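PDB 4M0X: chloromuconate cycloisomerase from Rhodococcus opacus, which is a manganese-bound member of the enolase superfamily, with an N-terminal capping domain and a barrel domain. Local coordinates for residues Phe23-Val36 with Gly46-Trp58. Numbering follows the deposited sequence.
Sequences FAATTMHHQSIVLV and GIGEAVTPGGPWW
Two antiparallel hydrogen-bonded pairs, Val34 with Ala50 and Val36 with Gly48, tie strand 31-36 to strand 46-51. Each pair exchanges two N-H...O=C hydrogen bonds; Ala50 N reaches Val34 O at 2.9 Å, nearly straight at 166°, while Val36 N meets Gly48 O from above the carbonyl plane. The CB atoms of Val34 and Ala50 lie 4.0 Å apart on the face packed by helices 63-74 and 101-118, whereas Ile33 CG2 touches Val51 CG2 at 3.8 Å on the other. There CG of Glu49, anti to the backbone N (chi1 151°), and the extended chain beyond carry the carboxylate across Ile33, OE2 lying 3.3 Å from Ile33 CG2; OE1 is hydrogen-bonded to Ser303 OG and Met306 N. The hairpin belongs to the N-terminal capping domain of the enolase superfamily. Past its open end, loop 23-26 and residues 52-58 come together, with the Trp57 side chain about 7 Å from the bound manganese. Ring and apolar contacts join them. Pro53 CB sits over one face of the Phe23 ring, 4.2 Å from its centroid, and Phe23 CB packs against Trp57 CZ2 at 3.6 Å. Within 52-58, Trp57 NE1 donates in its ring plane to Pro53 O (2.7 Å, 171°), holding the indole for Phe23 and for Ala25 CB, which rests against Trp57 CB.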
loop_
_atom_site.group_PDB
_atom_site.type_symbol
_atom_site.label_atom_id
_atom_site.label_comp_id
_atom_site.label_asym_id
_atom_site.label_seq_id
_atom_site.Cartn_x
_atom_site.Cartn_y
_atom_site.Cartn_z
ATOM N N PHE A 23 -5.025 -36.171 -16.275
ATOM C CA PHE A 23 -4.932 -34.835 -15.680
ATOM C C PHE A 23 -5.654 -34.854 -14.335
ATOM O O PHE A 23 -6.013 -35.921 -13.837
ATOM C CB PHE A 23 -5.605 -33.787 -16.585
ATOM C CG PHE A 23 -4.978 -33.645 -17.948
ATOM C CD1 PHE A 23 -3.911 -32.775 -18.156
ATOM C CD2 PHE A 23 -5.474 -34.366 -19.038
ATOM C CE1 PHE A 23 -3.340 -32.646 -19.417
ATOM C CE2 PHE A 23 -4.906 -34.240 -20.297
ATOM C CZ PHE A 23 -3.836 -33.380 -20.487
ATOM N N ALA A 24 -5.896 -33.675 -13.764
ATOM C CA ALA A 24 -6.646 -33.554 -12.506
ATOM C C ALA A 24 -8.108 -34.049 -12.560
ATOM O O ALA A 24 -8.534 -34.781 -11.663
ATOM C CB ALA A 24 -6.575 -32.130 -11.972
ATOM N N ALA A 25 -8.858 -33.676 -13.605
ATOM C CA ALA A 25 -10.310 -33.983 -13.671
ATOM C C ALA A 25 -10.796 -35.011 -14.726
ATOM O O ALA A 25 -11.999 -35.301 -14.794
ATOM C CB ALA A 25 -11.126 -32.696 -13.746
ATOM N N THR A 26 -9.867 -35.527 -15.543
ATOM C CA THR A 26 -10.083 -36.716 -16.413
ATOM C C THR A 26 -8.752 -37.453 -16.697
ATOM O O THR A 26 -7.675 -36.953 -16.346
ATOM C CB THR A 26 -10.766 -36.386 -17.783
ATOM O OG1 THR A 26 -10.140 -35.253 -18.401
ATOM C CG2 THR A 26 -12.280 -36.143 -17.645
ATOM N N THR A 27 -8.835 -38.645 -17.300
ATOM C CA THR A 27 -7.708 -39.220 -18.065
ATOM C C THR A 27 -8.036 -39.144 -19.576
ATOM O O THR A 27 -9.168 -39.444 -19.978
ATOM C CB THR A 27 -7.395 -40.675 -17.657
ATOM N N MET A 28 -7.072 -38.721 -20.405
ATOM C CA MET A 28 -7.281 -38.622 -21.873
ATOM C C MET A 28 -6.868 -39.907 -22.625
ATOM O O MET A 28 -5.702 -40.324 -22.588
ATOM C CB MET A 28 -6.609 -37.372 -22.467
ATOM N N HIS A 29 -7.842 -40.521 -23.301
ATOM C CA HIS A 29 -7.689 -41.840 -23.922
ATOM C C HIS A 29 -7.346 -41.719 -25.432
ATOM O O HIS A 29 -6.728 -42.596 -26.044
ATOM C CB HIS A 29 -8.958 -42.683 -23.659
ATOM C CG HIS A 29 -9.306 -42.852 -22.194
ATOM N ND1 HIS A 29 -10.316 -42.140 -21.575
ATOM C CD2 HIS A 29 -8.788 -43.665 -21.238
ATOM C CE1 HIS A 29 -10.400 -42.498 -20.303
ATOM N NE2 HIS A 29 -9.482 -43.419 -20.073
ATOM N N HIS A 30 -7.750 -40.599 -26.010
ATOM C CA HIS A 30 -7.374 -40.208 -27.353
ATOM C C HIS A 30 -7.341 -38.680 -27.366
ATOM O O HIS A 30 -7.558 -38.050 -26.351
ATOM C CB HIS A 30 -8.399 -40.740 -28.354
ATOM C CG HIS A 30 -9.815 -40.356 -28.034
ATOM N ND1 HIS A 30 -10.481 -39.346 -28.694
ATOM C CD2 HIS A 30 -10.688 -40.847 -27.121
ATOM C CE1 HIS A 30 -11.706 -39.234 -28.207
ATOM N NE2 HIS A 30 -11.858 -40.133 -27.250
ATOM N N GLN A 31 -7.078 -38.076 -28.510
ATOM C CA GLN A 31 -7.077 -36.625 -28.616
ATOM C C GLN A 31 -8.248 -36.148 -29.460
ATOM O O GLN A 31 -8.659 -36.808 -30.417
ATOM C CB GLN A 31 -5.767 -36.166 -29.235
ATOM C CG GLN A 31 -5.695 -34.684 -29.473
ATOM C CD GLN A 31 -5.443 -33.910 -28.210
ATOM O OE1 GLN A 31 -4.298 -33.703 -27.818
ATOM N NE2 GLN A 31 -6.515 -33.463 -27.573
ATOM N N SER A 32 -8.797 -34.997 -29.121
ATOM C CA SER A 32 -9.992 -34.552 -29.799
ATOM C C SER A 32 -9.837 -33.111 -30.156
ATOM O O SER A 32 -9.534 -32.283 -29.301
ATOM C CB SER A 32 -11.204 -34.737 -28.902
ATOM O OG SER A 32 -11.671 -36.078 -28.965
ATOM N N ILE A 33 -10.013 -32.807 -31.432
ATOM C CA ILE A 33 -9.836 -31.447 -31.905
ATOM C C ILE A 33 -10.996 -31.100 -32.806
ATOM O O ILE A 33 -11.671 -31.993 -33.334
ATOM C CB ILE A 33 -8.496 -31.257 -32.658
ATOM C CG1 ILE A 33 -8.561 -31.848 -34.064
ATOM C CG2 ILE A 33 -7.327 -31.852 -31.865
ATOM C CD1 ILE A 33 -7.411 -31.445 -34.967
ATOM N N VAL A 34 -11.257 -29.811 -32.959
ATOM C CA VAL A 34 -12.081 -29.374 -34.051
ATOM C C VAL A 34 -11.080 -28.913 -35.099
ATOM O O VAL A 34 -10.236 -28.057 -34.809
ATOM C CB VAL A 34 -13.039 -28.226 -33.629
ATOM C CG1 VAL A 34 -13.924 -27.797 -34.788
ATOM C CG2 VAL A 34 -13.918 -28.651 -32.463
ATOM N N LEU A 35 -11.122 -29.468 -36.305
ATOM C CA LEU A 35 -10.267 -28.896 -37.363
ATOM C C LEU A 35 -10.973 -27.802 -38.178
ATOM O O LEU A 35 -11.960 -28.074 -38.844
ATOM C CB LEU A 35 -9.671 -29.962 -38.289
ATOM C CG LEU A 35 -8.773 -29.218 -39.271
ATOM C CD1 LEU A 35 -7.327 -29.339 -38.847
ATOM C CD2 LEU A 35 -8.962 -29.676 -40.702
ATOM N N VAL A 36 -10.484 -26.567 -38.106
ATOM C CA VAL A 36 -11.124 -25.457 -38.852
ATOM C C VAL A 36 -10.467 -25.249 -40.199
ATOM O O VAL A 36 -9.245 -25.400 -40.331
ATOM C CB VAL A 36 -11.158 -24.149 -38.076
ATOM C CG1 VAL A 36 -11.480 -22.973 -39.003
ATOM C CG2 VAL A 36 -12.196 -24.250 -36.979
ATOM N N GLY A 46 -6.541 -22.153 -45.389
ATOM C CA GLY A 46 -5.852 -22.237 -44.104
ATOM C C GLY A 46 -6.507 -23.229 -43.156
ATOM O O GLY A 46 -7.705 -23.452 -43.191
ATOM N N ILE A 47 -5.710 -23.815 -42.283
ATOM C CA ILE A 47 -6.223 -24.714 -41.247
ATOM C C ILE A 47 -5.911 -24.194 -39.835
ATOM O O ILE A 47 -4.867 -23.601 -39.588
ATOM C CB ILE A 47 -5.697 -26.159 -41.447
ATOM C CG1 ILE A 47 -4.171 -26.197 -41.474
ATOM C CG2 ILE A 47 -6.221 -26.736 -42.752
ATOM C CD1 ILE A 47 -3.594 -27.606 -41.417
ATOM N N GLY A 48 -6.853 -24.382 -38.924
ATOM C CA GLY A 48 -6.644 -24.107 -37.511
ATOM C C GLY A 48 -7.137 -25.303 -36.705
ATOM O O GLY A 48 -7.868 -26.172 -37.218
ATOM N N GLU A 49 -6.745 -25.352 -35.439
ATOM C CA GLU A 49 -7.199 -26.399 -34.563
ATOM C C GLU A 49 -7.817 -25.764 -33.315
ATOM O O GLU A 49 -7.294 -24.790 -32.783
ATOM C CB GLU A 49 -6.001 -27.302 -34.260
ATOM C CG GLU A 49 -5.984 -28.030 -32.931
ATOM C CD GLU A 49 -4.800 -28.994 -32.802
ATOM O OE1 GLU A 49 -3.892 -28.978 -33.630
ATOM O OE2 GLU A 49 -4.766 -29.791 -31.861
ATOM N N ALA A 50 -8.968 -26.266 -32.883
ATOM C CA ALA A 50 -9.410 -26.028 -31.499
ATOM C C ALA A 50 -9.093 -27.260 -30.628
ATOM O O ALA A 50 -9.467 -28.392 -30.950
ATOM C CB ALA A 50 -10.887 -25.698 -31.435
ATOM N N VAL A 51 -8.394 -27.055 -29.532
ATOM C CA VAL A 51 -8.067 -28.195 -28.715
ATOM C C VAL A 51 -8.165 -27.869 -27.212
ATOM O O VAL A 51 -8.079 -26.700 -26.775
ATOM C CB VAL A 51 -6.688 -28.785 -29.142
ATOM C CG1 VAL A 51 -5.551 -27.831 -28.778
ATOM C CG2 VAL A 51 -6.483 -30.200 -28.606
ATOM N N THR A 52 -8.344 -28.926 -26.437
ATOM C CA THR A 52 -8.697 -28.832 -25.046
ATOM C C THR A 52 -7.988 -29.978 -24.312
ATOM O O THR A 52 -7.731 -31.027 -24.906
ATOM C CB THR A 52 -10.215 -28.942 -24.952
ATOM O OG1 THR A 52 -10.748 -27.742 -24.385
ATOM C CG2 THR A 52 -10.635 -30.137 -24.180
ATOM N N PRO A 53 -7.616 -29.785 -23.042
ATOM C CA PRO A 53 -6.948 -30.893 -22.331
ATOM C C PRO A 53 -7.899 -31.994 -21.872
ATOM O O PRO A 53 -7.907 -32.343 -20.672
ATOM C CB PRO A 53 -6.335 -30.218 -21.107
ATOM C CG PRO A 53 -7.120 -28.969 -20.940
ATOM C CD PRO A 53 -7.540 -28.519 -22.302
ATOM N N GLY A 54 -8.695 -32.520 -22.804
ATOM C CA GLY A 54 -9.674 -33.568 -22.515
ATOM C C GLY A 54 -11.050 -33.144 -22.029
ATOM O O GLY A 54 -11.666 -33.878 -21.279
ATOM N N GLY A 55 -11.552 -31.983 -22.445
ATOM C CA GLY A 55 -12.941 -31.598 -22.144
ATOM C C GLY A 55 -13.025 -30.270 -21.401
ATOM O O GLY A 55 -12.010 -29.588 -21.223
ATOM N N PRO A 56 -14.229 -29.897 -20.943
ATOM C CA PRO A 56 -14.406 -28.555 -20.421
ATOM C C PRO A 56 -13.948 -28.344 -18.980
ATOM O O PRO A 56 -14.070 -27.245 -18.456
ATOM C CB PRO A 56 -15.904 -28.307 -20.592
ATOM C CG PRO A 56 -16.490 -29.654 -20.469
ATOM C CD PRO A 56 -15.507 -30.603 -21.094
ATOM N N TRP A 57 -13.380 -29.369 -18.361
ATOM C CA TRP A 57 -12.893 -29.245 -16.984
ATOM C C TRP A 57 -11.906 -28.076 -16.814
ATOM O O TRP A 57 -11.957 -27.368 -15.807
ATOM C CB TRP A 57 -12.279 -30.573 -16.502
ATOM C CG TRP A 57 -10.884 -30.827 -17.054
ATOM C CD1 TRP A 57 -10.566 -31.452 -18.235
ATOM C CD2 TRP A 57 -9.630 -30.410 -16.475
ATOM N NE1 TRP A 57 -9.198 -31.472 -18.414
ATOM C CE2 TRP A 57 -8.598 -30.840 -17.356
ATOM C CE3 TRP A 57 -9.277 -29.712 -15.303
ATOM C CZ2 TRP A 57 -7.235 -30.598 -17.099
ATOM C CZ3 TRP A 57 -7.923 -29.483 -15.041
ATOM C CH2 TRP A 57 -6.919 -29.924 -15.945
ATOM N N TRP A 58 -11.039 -27.855 -17.808
ATOM C CA TRP A 58 -9.963 -26.880 -17.687
ATOM C C TRP A 58 -10.445 -25.461 -17.961
ATOM O O TRP A 58 -10.188 -24.558 -17.172
ATOM C CB TRP A 58 -8.840 -27.249 -18.647
ATOM C CG TRP A 58 -7.488 -26.533 -18.461
ATOM C CD1 TRP A 58 -6.336 -27.082 -17.976
ATOM C CD2 TRP A 58 -7.156 -25.174 -18.830
ATOM N NE1 TRP A 58 -5.320 -26.157 -18.001
ATOM C CE2 TRP A 58 -5.796 -24.975 -18.501
ATOM C CE3 TRP A 58 -7.885 -24.101 -19.391
ATOM C CZ2 TRP A 58 -5.143 -23.748 -18.712
ATOM C CZ3 TRP A 58 -7.235 -22.863 -19.598
ATOM C CH2 TRP A 58 -5.883 -22.704 -19.261
#